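Glucose-6-phosphate 1-dehydrogenase (Mycobacterium avium, PDB 4LGV) catalyses the NADP-linked oxidation of glucose 6-phosphate to 6-phosphogluconolactone, the step that opens the oxidative pentose phosphate pathway. Local coordinates at residues Glu90-Asp94 with Ala95-Arg99; Ala209-Ala212 with Leu213-Trp217; Ile437-Thr440 with Trp441-Val444. One frame throughout, in Å; residues are numbered along the deposited sequence.

The three contacts are local ones, each within a single run of chain, and they sample separate parts of the subunit. Contact 1 starts helix 94-103 in the coenzyme-binding domain, whereas contacts 2 and 3 belong to the C-terminal domain. Contacts 1 and 3 lie on opposite sides of the chain's centre, their own centres 43 Å apart; contacts 1 and 2 are 46 Å apart, centre to centre. Contacts 2 and 3 come nearest, about 17 Å between closest atoms. Contact 2 meets a second subunit, while 437-444 packs against helices of its own chain. A glycerol, probably from the crystallisation liquor, is hydrogen-bonded to Asp98 OD2 in contact 1.

Contact 1 of 3, residues Glu90-Asp94 with Ala95-Arg99; sequences ETFDD and AVFDR
Phe92 and Phe97 meet where a loop turns into helix 94-103, an N-capped helix start in the Rossmann-like coenzyme domain. CZ of Phe92 reaches CB of Phe97 at 3.6 Å, and the two rings pass obliquely, with planes 36° apart and centroids separated by 5.6 Å. Both rings also touch Arg82 and Ile85 of helix 74-87, and Phe92 makes a cation-pi contact with Lys86, so the pair joins the new helix to the preceding one.

Asp93 is the N-cap. With CG anti to the backbone N (chi1 173°), its carboxylate folds back over the first turn, where OD1 receives weak bonds from the N-H groups of Ala95 and Val96. The Ala95 N to Asp93 OD1 distance is 2.9 Å, but that bond is strongly bent. The same carboxylate packs against a methyl of Val96, whose side chain also rests on helix 41-56. Capping by a negative group probably suits the positive end of the helix dipole. Asp93 O then accepts from Phe97 N.

Asp94 continues the pattern through its O, which takes the N-H of Asp98. Its side chain approaches that of Asp98 one turn on, with the carboxylate planes 56° apart. Their like charges are probably eased by Arg82, which forms a salt bridge with Asp94 OD1. A water also donates to both carboxylates, 2.5 Å from Asp94 OD1 and 2.7 Å from Asp98 OD1.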
loop_
_atom_site.group_PDB
_atom_site.type_symbol
_atom_site.label_atom_id
_atom_site.label_comp_id
_atom_site.label_asym_id
_atom_site.label_seq_id
_atom_site.Cartn_x
_atom_site.Cartn_y
_atom_site.Cartn_z
ATOM N N GLU A 90 -37.312 -36.618 10.394
ATOM C CA GLU A 90 -36.735 -36.409 11.726
ATOM C C GLU A 90 -36.944 -37.634 12.643
ATOM O O GLU A 90 -38.040 -38.228 12.674
ATOM C CB GLU A 90 -37.405 -35.159 12.355
ATOM C CG GLU A 90 -36.809 -34.691 13.670
ATOM C CD GLU A 90 -35.394 -34.200 13.487
ATOM O OE1 GLU A 90 -35.146 -33.366 12.597
ATOM O OE2 GLU A 90 -34.546 -34.675 14.237
ATOM N N THR A 91 -35.894 -38.034 13.358
ATOM C CA THR A 91 -36.004 -39.084 14.373
ATOM C C THR A 91 -37.018 -38.630 15.442
ATOM O O THR A 91 -36.861 -37.572 16.048
ATOM C CB THR A 91 -34.652 -39.346 15.044
ATOM O OG1 THR A 91 -33.716 -39.865 14.077
ATOM C CG2 THR A 91 -34.789 -40.389 16.179
ATOM N N PHE A 92 -38.048 -39.435 15.658
ATOM C CA PHE A 92 -39.174 -39.079 16.537
ATOM C C PHE A 92 -39.045 -39.757 17.904
ATOM O O PHE A 92 -38.940 -40.993 18.004
ATOM C CB PHE A 92 -40.517 -39.471 15.901
ATOM C CG PHE A 92 -41.705 -38.894 16.624
ATOM C CD1 PHE A 92 -42.160 -37.638 16.314
ATOM C CD2 PHE A 92 -42.336 -39.592 17.626
ATOM C CE1 PHE A 92 -43.233 -37.094 16.969
ATOM C CE2 PHE A 92 -43.429 -39.069 18.301
ATOM C CZ PHE A 92 -43.872 -37.813 17.977
ATOM N N ASP A 93 -38.996 -38.939 18.940
ATOM C CA ASP A 93 -38.937 -39.393 20.339
ATOM C C ASP A 93 -40.175 -38.826 21.033
ATOM O O ASP A 93 -40.369 -37.622 21.098
ATOM C CB ASP A 93 -37.632 -38.893 20.950
ATOM C CG ASP A 93 -37.506 -39.146 22.425
ATOM O OD1 ASP A 93 -38.520 -39.364 23.129
ATOM O OD2 ASP A 93 -36.335 -39.202 22.903
ATOM N N ASP A 94 -41.023 -39.725 21.489
ATOM C CA ASP A 94 -42.311 -39.412 22.035
ATOM C C ASP A 94 -42.232 -38.606 23.323
ATOM O O ASP A 94 -43.116 -37.772 23.565
ATOM C CB ASP A 94 -43.131 -40.686 22.194
ATOM C CG ASP A 94 -44.671 -40.425 22.296
ATOM O OD1 ASP A 94 -45.236 -39.439 21.732
ATOM O OD2 ASP A 94 -45.332 -41.248 22.956
ATOM N N ALA A 95 -41.218 -38.836 24.154
ATOM C CA ALA A 95 -41.009 -38.019 25.352
ATOM C C ALA A 95 -40.706 -36.572 25.002
ATOM O O ALA A 95 -41.192 -35.658 25.676
ATOM C CB ALA A 95 -39.877 -38.580 26.234
ATOM N N VAL A 96 -39.899 -36.360 23.961
ATOM C CA VAL A 96 -39.571 -35.022 23.485
ATOM C C VAL A 96 -40.817 -34.371 22.985
ATOM O O VAL A 96 -41.060 -33.188 23.264
ATOM C CB VAL A 96 -38.495 -35.058 22.379
ATOM C CG1 VAL A 96 -38.258 -33.682 21.776
ATOM C CG2 VAL A 96 -37.158 -35.611 22.923
ATOM N N PHE A 97 -41.607 -35.108 22.204
ATOM C CA PHE A 97 -42.824 -34.551 21.631
ATOM C C PHE A 97 -43.796 -34.164 22.742
ATOM O O PHE A 97 -44.403 -33.099 22.692
ATOM C CB PHE A 97 -43.507 -35.504 20.649
ATOM C CG PHE A 97 -44.766 -34.957 20.076
ATOM C CD1 PHE A 97 -44.703 -34.145 18.991
ATOM C CD2 PHE A 97 -46.011 -35.168 20.699
ATOM C CE1 PHE A 97 -45.835 -33.559 18.462
ATOM C CE2 PHE A 97 -47.173 -34.570 20.185
ATOM C CZ PHE A 97 -47.067 -33.772 19.044
ATOM N N ASP A 98 -43.886 -34.999 23.773
ATOM C CA ASP A 98 -44.789 -34.702 24.894
ATOM C C ASP A 98 -44.397 -33.415 25.623
ATOM O O ASP A 98 -45.275 -32.674 26.054
ATOM C CB ASP A 98 -44.945 -35.876 25.897
ATOM C CG ASP A 98 -45.875 -36.986 25.397
ATOM O OD1 ASP A 98 -46.554 -36.805 24.364
ATOM O OD2 ASP A 98 -45.923 -38.074 26.057
ATOM N N ARG A 99 -43.100 -33.142 25.741
ATOM C CA ARG A 99 -42.655 -31.850 26.340
ATOM C C ARG A 99 -43.105 -30.693 25.476
ATOM O O ARG A 99 -43.572 -29.708 25.978
ATOM C CB ARG A 99 -41.156 -31.766 26.502
ATOM C CG ARG A 99 -40.614 -32.532 27.713
ATOM C CD ARG A 99 -39.288 -31.937 28.170
ATOM N NE ARG A 99 -38.318 -31.810 27.077
ATOM C CZ ARG A 99 -37.480 -32.760 26.674
ATOM N NH1 ARG A 99 -37.487 -33.956 27.229
ATOM N NH2 ARG A 99 -36.598 -32.491 25.704
HETATM O O HOH W 1 -47.366 -38.370 22.384
#

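Contact 2 of 3, residues Ala209-Ala212 with Leu213-Trp217; sequences ANNA and LAKLW
Asn211 and Lys215, one turn apart, send their side chains obliquely past each other along the same flank. The carboxamide stands near the ammonium group, with Asn211 ND2 3.4 Å from Lys215 NZ, but both are donors and no hydrogen bond joins them. Each turns instead to the second subunit: Asn211 ND2 gives a hydrogen bond to His355 O of the second subunit, and Lys215 NZ a weak one to Asp220 O of that subunit. Lys215 CG lies 3.3 Å from Asn211 O; beyond it, bends at chi2 (-62°) and chi4 bring NZ beside the carboxamide.

Leu213 points elsewhere, its CG 4.2 Å from CB of Asn210 and its side chain against Leu206 of helix 200-209. Between these flanks runs a single short helical turn of the C-terminal domain, 211-214, packed at the interface with the second subunit, whose Asn372 OD1 takes the Ala212 N-H. Asn210 is the N-cap residue. Its side chain makes no capping bond; OD1 accepts from Ser389 N and Asn372 ND2 of the second subunit. Asn210 O serves the turn, taking Ala214 N at 2.9 Å in a nearly straight bond and Leu213 N from above the carbonyl plane. Lys215 N bonds to Asn211 O at 3.0 Å. Ala214 to Trp217 form a type I beta turn, and Leu216 CG lies 3.4 Å from Ala212 O.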
loop_
_atom_site.group_PDB
_atom_site.type_symbol
_atom_site.label_atom_id
_atom_site.label_comp_id
_atom_site.label_asym_id
_atom_site.label_seq_id
_atom_site.Cartn_x
_atom_site.Cartn_y
_atom_site.Cartn_z
ATOM N N ALA A 209 -9.630 -10.571 11.240
ATOM C CA ALA A 209 -8.665 -11.046 12.238
ATOM C C ALA A 209 -7.429 -11.632 11.591
ATOM O O ALA A 209 -6.481 -11.964 12.299
ATOM C CB ALA A 209 -9.299 -12.109 13.142
ATOM N N ASN A 210 -7.446 -11.794 10.254
ATOM C CA ASN A 210 -6.285 -12.369 9.518
ATOM C C ASN A 210 -5.639 -11.318 8.610
ATOM O O ASN A 210 -6.199 -10.908 7.598
ATOM C CB ASN A 210 -6.729 -13.542 8.695
ATOM C CG ASN A 210 -7.136 -14.719 9.529
ATOM O OD1 ASN A 210 -6.333 -15.342 10.196
ATOM N ND2 ASN A 210 -8.421 -15.035 9.496
ATOM N N ASN A 211 -4.488 -10.825 9.014
ATOM C CA ASN A 211 -3.876 -9.757 8.264
ATOM C C ASN A 211 -3.432 -10.210 6.852
ATOM O O ASN A 211 -3.374 -9.414 5.964
ATOM C CB ASN A 211 -2.697 -9.177 9.026
ATOM C CG ASN A 211 -2.419 -7.720 8.661
ATOM O OD1 ASN A 211 -3.273 -7.019 8.169
ATOM N ND2 ASN A 211 -1.234 -7.281 8.904
ATOM N N ALA A 212 -3.148 -11.499 6.672
ATOM C CA ALA A 212 -2.747 -12.003 5.394
ATOM C C ALA A 212 -3.900 -11.798 4.410
ATOM O O ALA A 212 -3.641 -11.569 3.239
ATOM C CB ALA A 212 -2.353 -13.444 5.450
ATOM N N LEU A 213 -5.139 -11.814 4.887
ATOM C CA LEU A 213 -6.282 -11.614 4.013
ATOM C C LEU A 213 -6.688 -10.174 3.959
ATOM O O LEU A 213 -7.046 -9.655 2.879
ATOM C CB LEU A 213 -7.454 -12.456 4.500
ATOM C CG LEU A 213 -7.215 -13.979 4.577
ATOM C CD1 LEU A 213 -8.466 -14.714 4.978
ATOM C CD2 LEU A 213 -6.729 -14.470 3.229
ATOM N N ALA A 214 -6.698 -9.496 5.110
ATOM C CA ALA A 214 -7.112 -8.101 5.138
ATOM C C ALA A 214 -6.247 -7.268 4.227
ATOM O O ALA A 214 -6.733 -6.348 3.584
ATOM C CB ALA A 214 -7.055 -7.541 6.562
ATOM N N LYS A 215 -4.944 -7.542 4.166
ATOM C CA LYS A 215 -4.070 -6.834 3.246
ATOM C C LYS A 215 -4.456 -6.961 1.788
ATOM O O LYS A 215 -4.146 -6.065 1.019
ATOM C CB LYS A 215 -2.642 -7.348 3.375
ATOM C CG LYS A 215 -1.913 -6.781 4.570
ATOM C CD LYS A 215 -1.831 -5.253 4.390
ATOM C CE LYS A 215 -0.679 -4.581 5.108
ATOM N NZ LYS A 215 -0.874 -4.940 6.519
ATOM N N LEU A 216 -5.113 -8.047 1.401
ATOM C CA LEU A 216 -5.486 -8.294 0.020
ATOM C C LEU A 216 -6.895 -7.809 -0.311
ATOM O O LEU A 216 -7.297 -7.824 -1.464
ATOM C CB LEU A 216 -5.400 -9.796 -0.277
ATOM C CG LEU A 216 -4.107 -10.527 0.068
ATOM C CD1 LEU A 216 -4.181 -12.020 -0.146
ATOM C CD2 LEU A 216 -2.961 -9.946 -0.748
ATOM N N TRP A 217 -7.638 -7.321 0.673
ATOM C CA TRP A 217 -9.090 -7.214 0.509
ATOM C C TRP A 217 -9.574 -5.849 0.018
ATOM O O TRP A 217 -10.424 -5.199 0.624
ATOM C CB TRP A 217 -9.744 -7.562 1.859
ATOM C CG TRP A 217 -10.983 -8.328 1.739
ATOM C CD1 TRP A 217 -12.238 -7.822 1.579
ATOM C CD2 TRP A 217 -11.123 -9.735 1.843
ATOM N NE1 TRP A 217 -13.149 -8.862 1.515
ATOM C CE2 TRP A 217 -12.489 -10.040 1.681
ATOM C CE3 TRP A 217 -10.233 -10.783 2.050
ATOM C CZ2 TRP A 217 -12.974 -11.340 1.781
ATOM C CZ3 TRP A 217 -10.712 -12.080 2.111
ATOM C CH2 TRP A 217 -12.063 -12.349 1.987
#

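Contact 3 of 3, residues Ile437-Thr440 with Trp441-Val444; sequences IEET and WRIV
Glu439 and Arg442 form the charged part of this contact, an i to i+3 salt bridge along helix 434-449. The two chains extend alongside one another, and the NE/NH2 edge of Arg442 faces a single oxygen, Glu439 OE1, each nitrogen 2.9 Å from it. That oxygen sits in the guanidinium plane, although the carboxylate itself is turned 51° from it. A bend at chi3 of Arg442 (63°) brings both nitrogens round to the acid.

Apolar packing occupies another flank. CG2 of Ile437 meets CD1 of Trp441 at 3.6 Å, and the indole continues onto Leu169 and Ala172. With the salt bridge from Glu438 to Arg173, this ties helix 434-449 of the C-terminal domain to helix 169-180 of the coenzyme domain.

Backbone bonds follow the regular alpha-helical i to i+4 pattern, from Trp441 N to Ile437 O at 3.0 Å through to Val444 N with Thr440 O. Thr440 OG1 is additionally hydrogen-bonded to Gln253 of helix 246-264.

Since Arg442 NH2 also donates to Met287 O, the guanidinium is held between the acid and a neighbouring loop, which would fix its rotation and probably help keep Glu439 ionised.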
loop_
_atom_site.group_PDB
_atom_site.type_symbol
_atom_site.label_atom_id
_atom_site.label_comp_id
_atom_site.label_asym_id
_atom_site.label_seq_id
_atom_site.Cartn_x
_atom_site.Cartn_y
_atom_site.Cartn_z
ATOM N N ILE A 437 -33.023 -2.999 3.104
ATOM C CA ILE A 437 -34.097 -3.487 2.284
ATOM C C ILE A 437 -34.382 -2.477 1.151
ATOM O O ILE A 437 -34.461 -2.852 -0.016
ATOM C CB ILE A 437 -35.336 -3.790 3.161
ATOM C CG1 ILE A 437 -35.011 -4.875 4.224
ATOM C CG2 ILE A 437 -36.595 -3.910 2.298
ATOM C CD1 ILE A 437 -35.548 -6.245 3.967
ATOM N N GLU A 438 -34.536 -1.213 1.504
ATOM C CA GLU A 438 -34.894 -0.187 0.529
ATOM C C GLU A 438 -33.786 0.063 -0.480
ATOM O O GLU A 438 -34.051 0.190 -1.644
ATOM C CB GLU A 438 -35.331 1.082 1.240
ATOM C CG GLU A 438 -36.611 0.798 1.997
ATOM C CD GLU A 438 -37.359 2.028 2.510
ATOM O OE1 GLU A 438 -37.107 3.151 2.013
ATOM O OE2 GLU A 438 -38.256 1.818 3.389
ATOM N N GLU A 439 -32.546 0.038 -0.055
ATOM C CA GLU A 439 -31.457 0.163 -0.995
ATOM C C GLU A 439 -31.383 -1.015 -1.943
ATOM O O GLU A 439 -31.114 -0.833 -3.114
ATOM C CB GLU A 439 -30.097 0.262 -0.280
ATOM C CG GLU A 439 -29.849 1.562 0.475
ATOM C CD GLU A 439 -29.902 2.799 -0.386
ATOM O OE1 GLU A 439 -29.436 2.799 -1.548
ATOM O OE2 GLU A 439 -30.457 3.790 0.097
ATOM N N THR A 440 -31.602 -2.231 -1.465
ATOM C CA THR A 440 -31.502 -3.386 -2.367
ATOM C C THR A 440 -32.646 -3.428 -3.357
ATOM O O THR A 440 -32.448 -3.856 -4.488
ATOM C CB THR A 440 -31.384 -4.721 -1.639
ATOM O OG1 THR A 440 -32.438 -4.847 -0.701
ATOM C CG2 THR A 440 -30.037 -4.778 -0.880
ATOM N N TRP A 441 -33.829 -2.958 -2.952
ATOM C CA TRP A 441 -34.938 -2.817 -3.907
ATOM C C TRP A 441 -34.618 -1.761 -4.971
ATOM O O TRP A 441 -34.849 -2.001 -6.148
ATOM C CB TRP A 441 -36.274 -2.485 -3.212
ATOM C CG TRP A 441 -36.949 -3.719 -2.576
ATOM C CD1 TRP A 441 -37.201 -3.916 -1.247
ATOM C CD2 TRP A 441 -37.369 -4.893 -3.244
ATOM N NE1 TRP A 441 -37.763 -5.139 -1.044
ATOM C CE2 TRP A 441 -37.864 -5.778 -2.252
ATOM C CE3 TRP A 441 -37.345 -5.314 -4.582
ATOM C CZ2 TRP A 441 -38.366 -7.044 -2.559
ATOM C CZ3 TRP A 441 -37.852 -6.571 -4.890
ATOM C CH2 TRP A 441 -38.361 -7.418 -3.880
ATOM N N ARG A 442 -34.028 -0.630 -4.566
ATOM C CA ARG A 442 -33.603 0.373 -5.549
ATOM C C ARG A 442 -32.634 -0.253 -6.548
ATOM O O ARG A 442 -32.770 -0.065 -7.750
ATOM C CB ARG A 442 -32.912 1.541 -4.851
ATOM C CG ARG A 442 -32.222 2.512 -5.813
ATOM C CD ARG A 442 -31.391 3.568 -5.116
ATOM N NE ARG A 442 -30.260 3.025 -4.351
ATOM C CZ ARG A 442 -29.120 2.555 -4.862
ATOM N NH1 ARG A 442 -28.903 2.513 -6.157
ATOM N NH2 ARG A 442 -28.159 2.131 -4.058
ATOM N N ILE A 443 -31.676 -1.027 -6.040
ATOM C CA ILE A 443 -30.666 -1.638 -6.887
ATOM C C ILE A 443 -31.266 -2.555 -7.943
ATOM O O ILE A 443 -30.905 -2.450 -9.112
ATOM C CB ILE A 443 -29.614 -2.380 -6.043
ATOM C CG1 ILE A 443 -28.788 -1.361 -5.280
ATOM C CG2 ILE A 443 -28.679 -3.192 -6.902
ATOM C CD1 ILE A 443 -28.023 -1.934 -4.125
ATOM N N VAL A 444 -32.206 -3.409 -7.557
ATOM C CA VAL A 444 -32.753 -4.433 -8.493
ATOM C C VAL A 444 -33.925 -3.931 -9.339
ATOM O O VAL A 444 -34.271 -4.535 -10.340
ATOM C CB VAL A 444 -33.173 -5.746 -7.786
ATOM C CG1 VAL A 444 -32.014 -6.349 -7.011
ATOM C CG2 VAL A 444 -34.379 -5.553 -6.863
#